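Long-range contact in cellulase CEL9M (Clostridium cellulolyticum, PDB 1IA6), which probably hydrolyses internal beta-1,4-glucosidic linkages in cellulose and related beta-glucans, as a family 9 glycoside hydrolase: residues 302-307 / 405-410. Residues are numbered along the deposited sequence; the frame is centred on the assembly and turned at random.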
loop_
_atom_site.group_PDB
_atom_site.type_symbol
_atom_site.label_atom_id
_atom_site.label_comp_id
_atom_site.label_asym_id
_atom_site.label_seq_id
_atom_site.Cartn_x
_atom_site.Cartn_y
_atom_site.Cartn_z
ATOM N N SER A 302 -4.634 10.806 12.970
ATOM C CA SER A 302 -3.485 10.777 13.865
ATOM C C SER A 302 -2.386 11.645 13.256
ATOM O O SER A 302 -2.552 12.179 12.159
ATOM C CB SER A 302 -3.002 9.338 14.067
ATOM O OG SER A 302 -2.108 9.249 15.165
ATOM N N ASN A 303 -1.260 11.771 13.953
ATOM C CA ASN A 303 -0.177 12.637 13.493
ATOM C C ASN A 303 0.793 12.095 12.451
ATOM O O ASN A 303 1.344 12.868 11.671
ATOM C CB ASN A 303 0.633 13.139 14.695
ATOM C CG ASN A 303 1.343 12.020 15.425
ATOM O OD1 ASN A 303 0.706 11.143 16.008
ATOM N ND2 ASN A 303 2.673 12.039 15.390
ATOM N N TRP A 304 1.015 10.784 12.429
ATOM C CA TRP A 304 1.960 10.213 11.478
ATOM C C TRP A 304 1.279 9.670 10.228
ATOM O O TRP A 304 0.394 8.823 10.318
ATOM C CB TRP A 304 2.779 9.111 12.154
ATOM C CG TRP A 304 4.116 8.909 11.516
ATOM C CD1 TRP A 304 4.400 8.142 10.423
ATOM C CD2 TRP A 304 5.346 9.544 11.891
ATOM N NE1 TRP A 304 5.729 8.263 10.091
ATOM C CE2 TRP A 304 6.332 9.118 10.975
ATOM C CE3 TRP A 304 5.708 10.435 12.911
ATOM C CZ2 TRP A 304 7.661 9.552 11.048
ATOM C CZ3 TRP A 304 7.028 10.867 12.984
ATOM C CH2 TRP A 304 7.987 10.425 12.056
ATOM N N GLY A 305 1.711 10.159 9.066
ATOM C CA GLY A 305 1.119 9.727 7.812
ATOM C C GLY A 305 -0.353 10.088 7.798
ATOM O O GLY A 305 -1.202 9.269 7.448
ATOM N N VAL A 306 -0.663 11.328 8.171
ATOM C CA VAL A 306 -2.051 11.759 8.231
ATOM C C VAL A 306 -2.798 11.698 6.899
ATOM O O VAL A 306 -3.959 11.291 6.863
ATOM C CB VAL A 306 -2.172 13.183 8.843
ATOM C CG1 VAL A 306 -1.523 14.205 7.943
ATOM C CG2 VAL A 306 -3.635 13.518 9.078
ATOM N N LEU A 307 -2.145 12.083 5.804
ATOM C CA LEU A 307 -2.802 12.049 4.493
ATOM C C LEU A 307 -3.015 10.611 4.031
ATOM O O LEU A 307 -3.973 10.309 3.319
ATOM C CB LEU A 307 -1.979 12.819 3.457
ATOM C CG LEU A 307 -1.819 14.312 3.777
ATOM C CD1 LEU A 307 -0.989 14.980 2.692
ATOM C CD2 LEU A 307 -3.192 14.968 3.877
ATOM N N GLN A 405 12.125 17.308 9.725
ATOM C CA GLN A 405 10.734 17.056 10.105
ATOM C C GLN A 405 10.136 15.881 9.330
ATOM O O GLN A 405 9.364 16.071 8.394
ATOM C CB GLN A 405 9.893 18.318 9.884
ATOM C CG GLN A 405 10.286 19.495 10.775
ATOM C CD GLN A 405 9.953 19.269 12.237
ATOM O OE1 GLN A 405 10.394 18.294 12.844
ATOM N NE2 GLN A 405 9.172 20.178 12.812
ATOM N N TYR A 406 10.487 14.667 9.746
ATOM C CA TYR A 406 10.018 13.449 9.090
ATOM C C TYR A 406 8.505 13.245 9.118
ATOM O O TYR A 406 7.932 12.695 8.177
ATOM C CB TYR A 406 10.704 12.226 9.709
ATOM C CG TYR A 406 12.206 12.363 9.820
ATOM C CD1 TYR A 406 12.967 12.819 8.742
ATOM C CD2 TYR A 406 12.869 12.045 11.005
ATOM C CE1 TYR A 406 14.352 12.958 8.842
ATOM C CE2 TYR A 406 14.253 12.178 11.117
ATOM C CZ TYR A 406 14.987 12.636 10.032
ATOM O OH TYR A 406 16.354 12.772 10.135
ATOM N N GLN A 407 7.857 13.672 10.196
ATOM C CA GLN A 407 6.411 13.521 10.305
ATOM C C GLN A 407 5.717 14.148 9.098
ATOM O O GLN A 407 4.710 13.638 8.606
ATOM C CB GLN A 407 5.901 14.186 11.588
ATOM C CG GLN A 407 4.387 14.192 11.725
ATOM C CD GLN A 407 3.915 14.909 12.977
ATOM O OE1 GLN A 407 4.193 14.478 14.097
ATOM N NE2 GLN A 407 3.198 16.012 12.794
ATOM N N TYR A 408 6.272 15.256 8.621
ATOM C CA TYR A 408 5.709 15.970 7.486
ATOM C C TYR A 408 6.186 15.469 6.125
ATOM O O TYR A 408 5.402 15.358 5.186
ATOM C CB TYR A 408 6.056 17.462 7.571
ATOM C CG TYR A 408 5.564 18.167 8.814
ATOM C CD1 TYR A 408 6.266 18.080 10.014
ATOM C CD2 TYR A 408 4.396 18.922 8.785
ATOM C CE1 TYR A 408 5.811 18.737 11.159
ATOM C CE2 TYR A 408 3.932 19.579 9.920
ATOM C CZ TYR A 408 4.644 19.484 11.102
ATOM O OH TYR A 408 4.188 20.147 12.222
ATOM N N THR A 409 7.472 15.156 6.032
ATOM C CA THR A 409 8.065 14.766 4.757
ATOM C C THR A 409 8.270 13.294 4.432
ATOM O O THR A 409 8.858 12.975 3.400
ATOM C CB THR A 409 9.411 15.463 4.590
ATOM O OG1 THR A 409 10.290 15.033 5.633
ATOM C CG2 THR A 409 9.234 16.977 4.672
ATOM N N GLU A 410 7.803 12.396 5.288
ATOM C CA GLU A 410 7.970 10.979 5.003
ATOM C C GLU A 410 7.135 10.552 3.802
ATOM O O GLU A 410 6.079 11.125 3.535
ATOM C CB GLU A 410 7.582 10.130 6.215
ATOM C CG GLU A 410 8.756 9.816 7.129
ATOM C CD GLU A 410 8.772 8.366 7.563
ATOM O OE1 GLU A 410 7.821 7.938 8.256
ATOM O OE2 GLU A 410 9.732 7.648 7.207
HETATM O O HOH W 1 1.872 13.202 8.895
HETATM O O HOH W 2 4.370 11.002 8.180
#
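W304 lies flat over the backbone of Q407, with Q407 CA 3.9 Å from the centroid of the W304 six-membered ring and 15° off the ring normal, a CH-pi contact. The benzo rim also touches the Q407 side chain, W304 CZ3 reaching Q407 CB at 3.8 Å, and W304 CH2 meets Y406 CB at 4.0 Å. CG of W304 stands anti to its backbone N, beside the carbonyl carbon, and the far end of the indole comes nearer to the short helix 406-409 than its CB does.

In the ring plane, at the pyrrole edge, W304 NE1 donates to E410 OE1 at 2.8 Å; the N-H...O angle of 139° marks a bent bond. The carboxylate plane is strongly turned from that of the indole, and OE1 is met nearly end-on to its C-O bond. This N-H probably helps to hold OE1 of E410, the predicted active-site glutamate. Y415, from helix 413-429, touches both W304 and E410. The contact thus joins the loop leading into helix 306-323, one of the barrel helices of the (alpha/alpha)6 fold, to the segment carrying that glutamate, on the surface of the catalytic module.

Q407 runs extended past the ring toward N303. N303 ND2 donates almost straight to Q407 OE1 (3.2 Å, 173°); the acceptor lies in the N303 amide plane, whereas the donor sits well above the Q407 carbonyl plane. One water bridges Q407 O and G305 N, at 2.7 Å and 2.9 Å respectively, and lies on the ring face that Q407 CA covers. A second water lies within bonding distance of Q407 O and N303 O and accepts from V306 N at the start of helix 306-323.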